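Local coordinates for protein Phospholipase/Carboxylesterase (Dyadobacter fermentans, PDB 4H0C) that probably hydrolyses carboxylic ester bonds, and perhaps the thioester links of palmitoylated proteins, as an alpha/beta hydrolase, at residues A[114-122]-A[143-151]. Sequence-based numbering, arbitrary orientation.
Sequences TLEYTTRNA and GNYKGDFKQ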
loop_
_atom_site.group_PDB
_atom_site.type_symbol
_atom_site.label_atom_id
_atom_site.label_comp_id
_atom_site.label_asym_id
_atom_site.label_seq_id
_atom_site.Cartn_x
_atom_site.Cartn_y
_atom_site.Cartn_z
ATOM N N THR A 114 1.760 0.547 -2.201
ATOM C CA THR A 114 1.827 -0.380 -1.080
ATOM C C THR A 114 2.336 -1.744 -1.558
ATOM O O THR A 114 3.242 -2.316 -0.950
ATOM C CB THR A 114 0.450 -0.567 -0.400
ATOM O OG1 THR A 114 0.076 0.632 0.283
ATOM C CG2 THR A 114 0.480 -1.757 0.578
ATOM N N LEU A 115 1.718 -2.273 -2.619
ATOM C CA LEU A 115 2.075 -3.604 -3.135
ATOM C C LEU A 115 3.495 -3.586 -3.690
ATOM O O LEU A 115 4.267 -4.507 -3.446
ATOM C CB LEU A 115 1.104 -4.039 -4.219
ATOM C CG LEU A 115 -0.282 -4.399 -3.668
ATOM C CD1 LEU A 115 -1.197 -4.626 -4.852
ATOM C CD2 LEU A 115 -0.245 -5.652 -2.768
ATOM N N GLU A 116 3.848 -2.522 -4.413
ATOM C CA GLU A 116 5.161 -2.445 -5.046
ATOM C C GLU A 116 6.250 -2.364 -3.985
ATOM O O GLU A 116 7.263 -3.064 -4.070
ATOM C CB GLU A 116 5.240 -1.253 -6.011
ATOM C CG GLU A 116 6.487 -1.215 -6.903
ATOM C CD GLU A 116 6.633 -2.404 -7.854
ATOM O OE1 GLU A 116 5.604 -3.047 -8.217
ATOM O OE2 GLU A 116 7.795 -2.671 -8.265
ATOM N N TYR A 117 6.025 -1.556 -2.949
ATOM C CA TYR A 117 7.020 -1.454 -1.891
ATOM C C TYR A 117 7.198 -2.759 -1.120
ATOM O O TYR A 117 8.324 -3.223 -0.897
ATOM C CB TYR A 117 6.718 -0.313 -0.892
ATOM C CG TYR A 117 7.703 -0.355 0.252
ATOM C CD1 TYR A 117 8.961 0.224 0.111
ATOM C CD2 TYR A 117 7.430 -1.069 1.434
ATOM C CE1 TYR A 117 9.901 0.150 1.135
ATOM C CE2 TYR A 117 8.365 -1.142 2.459
ATOM C CZ TYR A 117 9.599 -0.545 2.300
ATOM O OH TYR A 117 10.544 -0.614 3.293
ATOM N N THR A 118 6.084 -3.335 -0.700
ATOM C CA THR A 118 6.164 -4.512 0.157
ATOM C C THR A 118 6.712 -5.725 -0.600
ATOM O O THR A 118 7.339 -6.553 -0.002
ATOM C CB THR A 118 4.845 -4.844 0.860
ATOM O OG1 THR A 118 3.823 -4.965 -0.119
ATOM C CG2 THR A 118 4.472 -3.724 1.846
ATOM N N THR A 119 6.455 -5.810 -1.907
ATOM C CA THR A 119 6.888 -6.942 -2.728
ATOM C C THR A 119 8.372 -6.799 -3.145
ATOM O O THR A 119 9.103 -7.798 -3.299
ATOM C CB THR A 119 5.907 -7.147 -3.892
ATOM O OG1 THR A 119 4.577 -7.201 -3.343
ATOM C CG2 THR A 119 6.163 -8.480 -4.618
ATOM N N ARG A 120 8.848 -5.561 -3.261
ATOM C CA ARG A 120 10.303 -5.357 -3.436
ATOM C C ARG A 120 11.069 -5.633 -2.154
ATOM O O ARG A 120 12.294 -5.835 -2.192
ATOM C CB ARG A 120 10.575 -3.920 -3.903
ATOM C CG ARG A 120 10.162 -3.673 -5.349
ATOM C CD ARG A 120 10.655 -2.316 -5.800
ATOM N NE ARG A 120 10.156 -1.980 -7.127
ATOM C CZ ARG A 120 10.806 -1.215 -8.002
ATOM N NH1 ARG A 120 12.025 -0.754 -7.715
ATOM N NH2 ARG A 120 10.251 -0.946 -9.169
ATOM N N ASN A 121 10.355 -5.617 -1.020
ATOM C CA ASN A 121 10.965 -5.695 0.308
ATOM C C ASN A 121 10.214 -6.677 1.175
ATOM O O ASN A 121 9.776 -6.328 2.268
ATOM C CB ASN A 121 10.967 -4.304 0.962
ATOM C CG ASN A 121 11.785 -3.305 0.169
ATOM O OD1 ASN A 121 13.020 -3.315 0.234
ATOM N ND2 ASN A 121 11.115 -2.448 -0.593
ATOM N N ALA A 122 9.988 -7.880 0.645
ATOM C CA ALA A 122 9.096 -8.850 1.309
ATOM C C ALA A 122 9.766 -9.414 2.544
ATOM O O ALA A 122 10.924 -9.782 2.504
ATOM C CB ALA A 122 8.668 -9.958 0.358
ATOM N N GLY A 143 12.279 -9.406 -11.447
ATOM C CA GLY A 143 13.609 -9.312 -10.873
ATOM C C GLY A 143 13.744 -8.299 -9.754
ATOM O O GLY A 143 14.726 -8.357 -8.992
ATOM N N ASN A 144 12.770 -7.383 -9.648
ATOM C CA ASN A 144 12.707 -6.404 -8.556
ATOM C C ASN A 144 12.139 -6.938 -7.244
ATOM O O ASN A 144 12.270 -6.283 -6.191
ATOM C CB ASN A 144 11.890 -5.188 -8.986
ATOM C CG ASN A 144 12.581 -4.376 -10.067
ATOM O OD1 ASN A 144 13.814 -4.419 -10.237
ATOM N ND2 ASN A 144 11.799 -3.630 -10.800
ATOM N N TYR A 145 11.525 -8.121 -7.300
ATOM C CA TYR A 145 10.781 -8.624 -6.161
ATOM C C TYR A 145 11.616 -9.607 -5.379
ATOM O O TYR A 145 12.056 -10.633 -5.923
ATOM C CB TYR A 145 9.451 -9.223 -6.601
ATOM C CG TYR A 145 8.564 -8.230 -7.309
ATOM C CD1 TYR A 145 8.446 -6.906 -6.840
ATOM C CD2 TYR A 145 7.874 -8.583 -8.489
ATOM C CE1 TYR A 145 7.654 -5.978 -7.498
ATOM C CE2 TYR A 145 7.066 -7.664 -9.134
ATOM C CZ TYR A 145 6.964 -6.368 -8.645
ATOM O OH TYR A 145 6.160 -5.479 -9.316
ATOM N N LYS A 146 11.888 -9.259 -4.125
ATOM C CA LYS A 146 12.803 -10.052 -3.298
ATOM C C LYS A 146 12.258 -10.217 -1.899
ATOM O O LYS A 146 11.582 -9.325 -1.381
ATOM C CB LYS A 146 14.215 -9.427 -3.208
ATOM C CG LYS A 146 14.896 -9.173 -4.538
ATOM C CD LYS A 146 15.465 -10.446 -5.124
ATOM C CE LYS A 146 16.161 -10.144 -6.442
ATOM N NZ LYS A 146 16.602 -11.415 -7.052
ATOM N N GLY A 147 12.574 -11.350 -1.283
ATOM C CA GLY A 147 12.186 -11.586 0.089
ATOM C C GLY A 147 11.207 -12.737 0.222
ATOM O O GLY A 147 10.953 -13.476 -0.736
ATOM N N ASP A 148 10.687 -12.926 1.435
ATOM C CA ASP A 148 9.647 -13.936 1.672
ATOM C C ASP A 148 8.661 -13.356 2.669
ATOM O O ASP A 148 9.073 -12.817 3.693
ATOM C CB ASP A 148 10.253 -15.241 2.216
ATOM C CG ASP A 148 9.242 -16.396 2.206
ATOM O OD1 ASP A 148 8.393 -16.487 3.130
ATOM O OD2 ASP A 148 9.291 -17.222 1.269
ATOM N N PHE A 149 7.371 -13.413 2.366
ATOM C CA PHE A 149 6.397 -12.805 3.264
ATOM C C PHE A 149 6.150 -13.570 4.589
ATOM O O PHE A 149 5.528 -13.031 5.513
ATOM C CB PHE A 149 5.081 -12.548 2.532
ATOM C CG PHE A 149 5.119 -11.355 1.627
ATOM C CD1 PHE A 149 5.132 -10.061 2.148
ATOM C CD2 PHE A 149 5.095 -11.520 0.249
ATOM C CE1 PHE A 149 5.115 -8.956 1.303
ATOM C CE2 PHE A 149 5.090 -10.424 -0.611
ATOM C CZ PHE A 149 5.097 -9.138 -0.089
ATOM N N LYS A 150 6.636 -14.805 4.672
ATOM C CA LYS A 150 6.489 -15.612 5.883
ATOM C C LYS A 150 5.022 -15.637 6.329
ATOM O O LYS A 150 4.723 -15.518 7.517
ATOM C CB LYS A 150 7.392 -15.072 7.007
ATOM C CG LYS A 150 8.871 -14.936 6.641
ATOM C CD LYS A 150 9.590 -16.277 6.711
ATOM C CE LYS A 150 11.075 -16.114 7.067
ATOM N NZ LYS A 150 11.890 -15.478 5.997
ATOM N N GLN A 151 4.113 -15.763 5.362
ATOM C CA GLN A 151 2.681 -15.932 5.631
ATOM C C GLN A 151 1.984 -14.622 6.021
ATOM O O GLN A 151 0.843 -14.663 6.500
ATOM C CB GLN A 151 2.398 -17.051 6.677
ATOM C CG GLN A 151 3.130 -18.337 6.343
ATOM C CD GLN A 151 2.787 -19.495 7.238
ATOM O OE1 GLN A 151 1.953 -19.393 8.157
ATOM N NE2 GLN A 151 3.404 -20.627 6.954
HETATM O O HOH W 1 9.050 -3.913 -10.486
HETATM O O HOH W 2 14.072 -5.430 -4.176
#
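The C-terminal end of helix 109-120, which in this alpha/beta-hydrolase fold probably follows the nucleophile elbow, is crossed by the loop 143-151, whose Tyr145 and Phe149 rings pack against it. Tyr145 OH donates to Glu116 OE1 at 2.7 Å, on the syn side of a carboxylate turned 59° from the ring. Glu116 OE2 takes Arg120 NE on its anti side, within the guanidinium plane, in a salt bridge, and a water links OE2 to Asn144 ND2. Thr119 CG2, anti to the backbone N (chi1 -51° for OG1), lies over the Tyr145 ring, 3.9 Å from its centroid, while OG1, anti to the carbonyl carbon, turns back to Leu115 O. A leucine in place of Tyr145 would probably leave Glu116 OE1 without its hydroxyl donor and Thr119 CG2 without a ring to rest on. Past the helix, Ala122 N donates to Lys146 O at 3.0 Å, in the carbonyl plane, and Ala122 CB sits almost centrally over Phe149, 3.6 Å from the centroid. Gly147 CA packs 3.3 Å from Ala122 O, where any CB would collide with that oxygen. Beyond the contact, the backbone N of Ile136 also hydrogen-bonds to Glu116 OE1, Phe149 reaches Leu177 of helix 167-179 and Ile128 of strand 127-131, and Arg120 touches Leu82 of helix 77-94.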